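Local atomic coordinates of putative oxidoreductase molybdopterin-binding subunit (Sulfolobus tokodaii, PDB entry 4ZOH), a protein that binds a pterin cytosine dinucleotide cofactor as the molybdopterin-binding subunit of a putative oxidoreductase related to aldehyde oxidase and xanthine dehydrogenase. Residues 357-370 and 382-396. Sequence-based numbering, arbitrary orientation.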
loop_
_atom_site.group_PDB
_atom_site.type_symbol
_atom_site.label_atom_id
_atom_site.label_comp_id
_atom_site.label_asym_id
_atom_site.label_seq_id
_atom_site.Cartn_x
_atom_site.Cartn_y
_atom_site.Cartn_z
ATOM N N ASP A 357 -57.687 7.092 -22.463
ATOM C CA ASP A 357 -56.754 6.032 -22.206
ATOM C C ASP A 357 -55.318 6.557 -22.061
ATOM O O ASP A 357 -54.833 7.329 -22.943
ATOM C CB ASP A 357 -56.768 5.058 -23.376
ATOM C CG ASP A 357 -55.901 3.873 -23.098
ATOM O OD1 ASP A 357 -56.245 3.117 -22.177
ATOM O OD2 ASP A 357 -54.882 3.739 -23.780
ATOM N N GLN A 358 -54.646 6.103 -21.004
ATOM C CA GLN A 358 -53.264 6.535 -20.696
ATOM C C GLN A 358 -52.272 6.249 -21.805
ATOM O O GLN A 358 -51.334 7.048 -22.011
ATOM C CB GLN A 358 -52.799 5.997 -19.357
ATOM C CG GLN A 358 -52.450 4.516 -19.299
ATOM C CD GLN A 358 -51.987 4.152 -17.927
ATOM O OE1 GLN A 358 -51.017 4.715 -17.410
ATOM N NE2 GLN A 358 -52.683 3.227 -17.303
ATOM N N TYR A 359 -52.495 5.175 -22.598
ATOM C CA TYR A 359 -51.596 4.961 -23.740
ATOM C C TYR A 359 -51.980 5.856 -24.949
ATOM O O TYR A 359 -51.096 6.431 -25.684
ATOM C CB TYR A 359 -51.503 3.476 -24.141
ATOM C CG TYR A 359 -50.110 3.112 -24.654
ATOM C CD1 TYR A 359 -49.148 2.475 -23.798
ATOM C CD2 TYR A 359 -49.729 3.434 -25.950
ATOM C CE1 TYR A 359 -47.866 2.198 -24.275
ATOM C CE2 TYR A 359 -48.470 3.151 -26.425
ATOM C CZ TYR A 359 -47.551 2.527 -25.573
ATOM O OH TYR A 359 -46.290 2.252 -26.068
ATOM N N GLU A 360 -53.297 5.994 -25.146
ATOM C CA GLU A 360 -53.810 6.743 -26.330
ATOM C C GLU A 360 -53.377 8.230 -26.251
ATOM O O GLU A 360 -52.881 8.821 -27.230
ATOM C CB GLU A 360 -55.382 6.584 -26.493
ATOM C CG GLU A 360 -55.841 5.217 -27.040
ATOM C CD GLU A 360 -55.341 4.906 -28.454
ATOM O OE1 GLU A 360 -55.320 5.813 -29.314
ATOM O OE2 GLU A 360 -54.942 3.749 -28.710
ATOM N N ILE A 361 -53.506 8.808 -25.063
ATOM C CA ILE A 361 -53.110 10.229 -24.885
ATOM C C ILE A 361 -51.646 10.472 -25.310
ATOM O O ILE A 361 -51.346 11.491 -25.992
ATOM C CB ILE A 361 -53.425 10.713 -23.470
ATOM C CG1 ILE A 361 -53.658 12.228 -23.506
ATOM C CG2 ILE A 361 -52.340 10.250 -22.518
ATOM C CD1 ILE A 361 -54.335 12.750 -22.255
ATOM N N ARG A 362 -50.770 9.488 -25.032
ATOM C CA ARG A 362 -49.381 9.611 -25.402
ATOM C C ARG A 362 -49.172 9.465 -26.916
ATOM O O ARG A 362 -48.349 10.185 -27.529
ATOM C CB ARG A 362 -48.485 8.625 -24.532
ATOM C CG ARG A 362 -48.529 8.902 -23.022
ATOM C CD ARG A 362 -47.704 7.888 -22.174
ATOM N NE ARG A 362 -47.401 8.478 -20.875
ATOM C CZ ARG A 362 -48.256 8.585 -19.860
ATOM N NH1 ARG A 362 -49.495 8.072 -19.930
ATOM N NH2 ARG A 362 -47.872 9.194 -18.742
ATOM N N LEU A 363 -49.882 8.509 -27.530
ATOM C CA LEU A 363 -49.827 8.363 -28.995
ATOM C C LEU A 363 -50.400 9.629 -29.655
ATOM O O LEU A 363 -49.900 10.000 -30.714
ATOM C CB LEU A 363 -50.568 7.115 -29.518
ATOM C CG LEU A 363 -49.924 5.766 -29.188
ATOM C CD1 LEU A 363 -50.976 4.706 -29.408
ATOM C CD2 LEU A 363 -48.682 5.533 -30.027
ATOM N N LYS A 364 -51.393 10.264 -29.000
ATOM C CA LYS A 364 -52.008 11.490 -29.514
ATOM C C LYS A 364 -50.987 12.669 -29.559
ATOM O O LYS A 364 -50.818 13.334 -30.629
ATOM C CB LYS A 364 -53.294 11.854 -28.752
ATOM C CG LYS A 364 -53.944 13.131 -29.315
ATOM C CD LYS A 364 -55.389 13.356 -28.937
ATOM C CE LYS A 364 -56.299 12.666 -29.959
ATOM N NZ LYS A 364 -57.724 12.519 -29.533
ATOM N N ASN A 365 -50.251 12.852 -28.440
ATOM C CA ASN A 365 -49.375 14.011 -28.234
ATOM C C ASN A 365 -47.942 13.881 -28.621
ATOM O O ASN A 365 -47.239 14.871 -28.686
ATOM C CB ASN A 365 -49.496 14.468 -26.813
ATOM C CG ASN A 365 -50.874 15.025 -26.509
ATOM O OD1 ASN A 365 -51.203 16.126 -26.936
ATOM N ND2 ASN A 365 -51.656 14.303 -25.742
ATOM N N ALA A 366 -47.513 12.663 -28.907
ATOM C CA ALA A 366 -46.142 12.339 -29.241
ATOM C C ALA A 366 -45.593 13.074 -30.466
ATOM O O ALA A 366 -46.228 13.081 -31.532
ATOM C CB ALA A 366 -46.041 10.815 -29.489
ATOM N N ILE A 367 -44.409 13.674 -30.323
ATOM C CA ILE A 367 -43.589 14.048 -31.463
ATOM C C ILE A 367 -43.614 12.936 -32.556
ATOM O O ILE A 367 -43.627 11.732 -32.236
ATOM C CB ILE A 367 -42.142 14.332 -30.985
ATOM C CG1 ILE A 367 -42.135 15.638 -30.211
ATOM C CG2 ILE A 367 -41.151 14.485 -32.142
ATOM C CD1 ILE A 367 -41.056 15.644 -29.137
ATOM N N ASP A 368 -43.602 13.342 -33.826
ATOM C CA ASP A 368 -43.626 12.380 -34.943
ATOM C C ASP A 368 -42.207 11.923 -35.237
ATOM O O ASP A 368 -41.792 10.840 -34.777
ATOM C CB ASP A 368 -44.335 12.982 -36.153
ATOM C CG ASP A 368 -45.597 13.755 -35.745
ATOM O OD1 ASP A 368 -45.675 14.968 -36.023
ATOM O OD2 ASP A 368 -46.493 13.181 -35.082
ATOM N N THR A 369 -41.438 12.765 -35.923
ATOM C CA THR A 369 -40.040 12.417 -36.199
ATOM C C THR A 369 -38.971 13.297 -35.512
ATOM O O THR A 369 -39.208 14.448 -35.083
ATOM C CB THR A 369 -39.741 12.316 -37.718
ATOM O OG1 THR A 369 -39.964 13.592 -38.333
ATOM C CG2 THR A 369 -40.598 11.198 -38.389
ATOM N N LEU A 370 -37.798 12.696 -35.402
ATOM C CA LEU A 370 -36.625 13.294 -34.818
ATOM C C LEU A 370 -35.693 13.562 -35.993
ATOM O O LEU A 370 -35.732 12.788 -36.935
ATOM C CB LEU A 370 -36.042 12.355 -33.738
ATOM C CG LEU A 370 -36.953 12.113 -32.536
ATOM C CD1 LEU A 370 -36.114 11.545 -31.416
ATOM C CD2 LEU A 370 -37.598 13.381 -31.988
ATOM N N SER A 382 -32.230 12.041 -32.550
ATOM C CA SER A 382 -32.411 10.930 -33.490
ATOM C C SER A 382 -33.289 9.881 -32.834
ATOM O O SER A 382 -33.384 9.819 -31.592
ATOM C CB SER A 382 -31.101 10.318 -33.997
ATOM O OG SER A 382 -30.592 9.552 -32.935
ATOM N N GLY A 383 -33.987 9.137 -33.694
ATOM C CA GLY A 383 -34.939 8.109 -33.291
ATOM C C GLY A 383 -36.329 8.416 -33.799
ATOM O O GLY A 383 -36.517 9.277 -34.660
ATOM N N ASN A 384 -37.307 7.757 -33.201
ATOM C CA ASN A 384 -38.668 7.844 -33.651
ATOM C C ASN A 384 -39.535 7.454 -32.538
ATOM O O ASN A 384 -39.757 6.250 -32.337
ATOM C CB ASN A 384 -38.919 6.870 -34.836
ATOM C CG ASN A 384 -40.327 7.007 -35.447
ATOM O OD1 ASN A 384 -41.367 7.221 -34.759
ATOM N ND2 ASN A 384 -40.369 6.836 -36.742
ATOM N N VAL A 385 -40.073 8.466 -31.853
ATOM C CA VAL A 385 -40.804 8.264 -30.623
ATOM C C VAL A 385 -42.094 7.477 -30.873
ATOM O O VAL A 385 -42.345 6.492 -30.183
ATOM C CB VAL A 385 -41.095 9.609 -29.909
ATOM C CG1 VAL A 385 -41.808 9.386 -28.575
ATOM C CG2 VAL A 385 -39.803 10.382 -29.668
ATOM N N LYS A 386 -42.896 7.926 -31.860
ATOM C CA LYS A 386 -44.212 7.345 -32.168
ATOM C C LYS A 386 -44.083 5.863 -32.404
ATOM O O LYS A 386 -44.815 5.069 -31.818
ATOM C CB LYS A 386 -44.799 7.983 -33.431
ATOM C CG LYS A 386 -45.617 9.213 -33.175
ATOM C CD LYS A 386 -47.080 8.886 -33.092
ATOM C CE LYS A 386 -47.823 10.037 -33.733
ATOM N NZ LYS A 386 -49.236 9.594 -33.851
ATOM N N LYS A 387 -43.109 5.521 -33.230
ATOM C CA LYS A 387 -42.851 4.149 -33.645
ATOM C C LYS A 387 -42.453 3.264 -32.494
ATOM O O LYS A 387 -42.868 2.101 -32.419
ATOM C CB LYS A 387 -41.753 4.168 -34.694
ATOM C CG LYS A 387 -41.242 2.832 -35.211
ATOM C CD LYS A 387 -40.525 3.134 -36.522
ATOM C CE LYS A 387 -40.335 1.868 -37.339
ATOM N NZ LYS A 387 -38.917 1.400 -37.321
ATOM N N LEU A 388 -41.644 3.814 -31.581
ATOM C CA LEU A 388 -41.288 3.104 -30.352
ATOM C C LEU A 388 -42.512 2.917 -29.497
ATOM O O LEU A 388 -42.674 1.869 -28.920
ATOM C CB LEU A 388 -40.159 3.805 -29.574
ATOM C CG LEU A 388 -39.530 2.875 -28.560
ATOM C CD1 LEU A 388 -38.026 2.968 -28.526
ATOM C CD2 LEU A 388 -40.091 3.232 -27.209
ATOM N N LEU A 389 -43.365 3.933 -29.398
ATOM C CA LEU A 389 -44.619 3.774 -28.678
ATOM C C LEU A 389 -45.563 2.707 -29.316
ATOM O O LEU A 389 -46.268 1.990 -28.569
ATOM C CB LEU A 389 -45.348 5.109 -28.589
ATOM C CG LEU A 389 -44.870 6.176 -27.620
ATOM C CD1 LEU A 389 -45.576 7.499 -27.963
ATOM C CD2 LEU A 389 -45.231 5.773 -26.206
ATOM N N GLU A 390 -45.554 2.584 -30.659
ATOM C CA GLU A 390 -46.407 1.555 -31.336
ATOM C C GLU A 390 -45.890 0.188 -30.914
ATOM O O GLU A 390 -46.657 -0.639 -30.461
ATOM C CB GLU A 390 -46.441 1.671 -32.876
ATOM C CG GLU A 390 -46.855 3.039 -33.466
ATOM C CD GLU A 390 -48.373 3.302 -33.543
ATOM O OE1 GLU A 390 -49.165 2.894 -32.653
ATOM O OE2 GLU A 390 -48.788 3.956 -34.514
ATOM N N ILE A 391 -44.567 0.002 -30.967
ATOM C CA ILE A 391 -43.947 -1.231 -30.477
ATOM C C ILE A 391 -44.389 -1.520 -29.035
ATOM O O ILE A 391 -44.684 -2.660 -28.661
ATOM C CB ILE A 391 -42.396 -1.188 -30.583
ATOM C CG1 ILE A 391 -41.956 -1.329 -32.043
ATOM C CG2 ILE A 391 -41.768 -2.294 -29.733
ATOM C CD1 ILE A 391 -40.555 -0.804 -32.379
ATOM N N GLY A 392 -44.431 -0.486 -28.206
ATOM C CA GLY A 392 -44.753 -0.709 -26.803
ATOM C C GLY A 392 -46.185 -0.939 -26.465
ATOM O O GLY A 392 -46.509 -1.436 -25.344
ATOM N N LYS A 393 -47.079 -0.504 -27.373
ATOM C CA LYS A 393 -48.544 -0.756 -27.177
ATOM C C LYS A 393 -48.889 -2.275 -27.019
ATOM O O LYS A 393 -49.778 -2.654 -26.236
ATOM C CB LYS A 393 -49.362 -0.141 -28.325
ATOM C CG LYS A 393 -50.837 0.042 -27.940
ATOM C CD LYS A 393 -51.564 0.617 -29.136
ATOM C CE LYS A 393 -52.939 1.165 -28.824
ATOM N NZ LYS A 393 -53.244 2.137 -29.942
ATOM N N LYS A 394 -48.175 -3.116 -27.780
ATOM C CA LYS A 394 -48.397 -4.560 -27.734
ATOM C C LYS A 394 -48.255 -5.065 -26.272
ATOM O O LYS A 394 -49.138 -5.787 -25.830
ATOM C CB LYS A 394 -47.623 -5.331 -28.851
ATOM C CG LYS A 394 -46.119 -5.572 -28.705
ATOM C CD LYS A 394 -45.378 -5.929 -30.007
ATOM C CE LYS A 394 -45.790 -5.062 -31.210
ATOM N NZ LYS A 394 -44.657 -4.715 -32.140
ATOM N N TYR A 395 -47.260 -4.571 -25.492
ATOM C CA TYR A 395 -47.113 -4.935 -24.039
ATOM C C TYR A 395 -48.153 -4.299 -23.163
ATOM O O TYR A 395 -48.553 -4.863 -22.159
ATOM C CB TYR A 395 -45.719 -4.599 -23.482
ATOM C CG TYR A 395 -44.609 -5.249 -24.288
ATOM C CD1 TYR A 395 -44.189 -6.585 -24.033
ATOM C CD2 TYR A 395 -43.987 -4.539 -25.335
ATOM C CE1 TYR A 395 -43.178 -7.167 -24.817
ATOM C CE2 TYR A 395 -42.999 -5.127 -26.112
ATOM C CZ TYR A 395 -42.597 -6.422 -25.834
ATOM O OH TYR A 395 -41.606 -6.924 -26.627
ATOM N N TYR A 396 -48.609 -3.104 -23.533
ATOM C CA TYR A 396 -49.659 -2.424 -22.768
ATOM C C TYR A 396 -50.969 -3.224 -22.859
ATOM O O TYR A 396 -51.663 -3.433 -21.855
ATOM C CB TYR A 396 -49.907 -1.026 -23.394
ATOM C CG TYR A 396 -51.068 -0.297 -22.758
ATOM C CD1 TYR A 396 -51.007 0.120 -21.418
ATOM C CD2 TYR A 396 -52.223 0.002 -23.488
ATOM C CE1 TYR A 396 -52.063 0.813 -20.822
ATOM C CE2 TYR A 396 -53.300 0.696 -22.879
ATOM C CZ TYR A 396 -53.194 1.103 -21.569
ATOM O OH TYR A 396 -54.236 1.752 -20.967
HETATM O O HOH W 1 -34.180 10.130 -36.413
#
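Glu360 and Lys393 form a salt bridge across two nearly antiparallel helices, 358-365 and 385-401, with Lys393 NZ 2.6 Å from Glu360 OE2 on its syn side. Lys393 gets there on an extended chain, with CG anti to the backbone N (chi1 -161°). Tyr396 OH donates to Asp357 OD1 at 2.7 Å, also on the syn side. The other oxygen, OD2, caps helix 358-365 by accepting from Glu360 N and, weakly, from Tyr359 N. Tyr359 OH donates to Leu389 O at 2.5 Å, in the carbonyl plane and on a lone pair. Leu389 O thus takes two bonds, since Lys393 N of its own helix also donates to it. Near the end of helix 358-365, Lys386 NZ reaches Leu363 O at 3.2 Å.

Tyr359 is a knob in a hole made by Leu389, Gly392, Lys393 and Tyr396. Lys393 CA lies over one face of its ring, and Tyr359 CB in turn sits over a face of the Tyr396 ring, 3.7 Å from the centroid. A leucine in place of Tyr359 would probably leave Leu389 O without its cross-helix donor and open a gap beside Tyr396. Leu363 fills a second hole, its CD2 3.7 Å from Leu389 CB. Farther along, Leu370 packs on the backbone of Ser382 and Gly383, where a water links Leu370 O to Gly383 N.

Strands 405-412 and 568-577 lie against this pair, touching Tyr396 and Tyr359 among others. This knobs-into-holes pair joins the two molybdopterin cofactor-binding regions; a salt bridge flanks its buried leucines and tyrosines, and tyrosine hydroxyls bond to a carboxylate and a main-chain carbonyl.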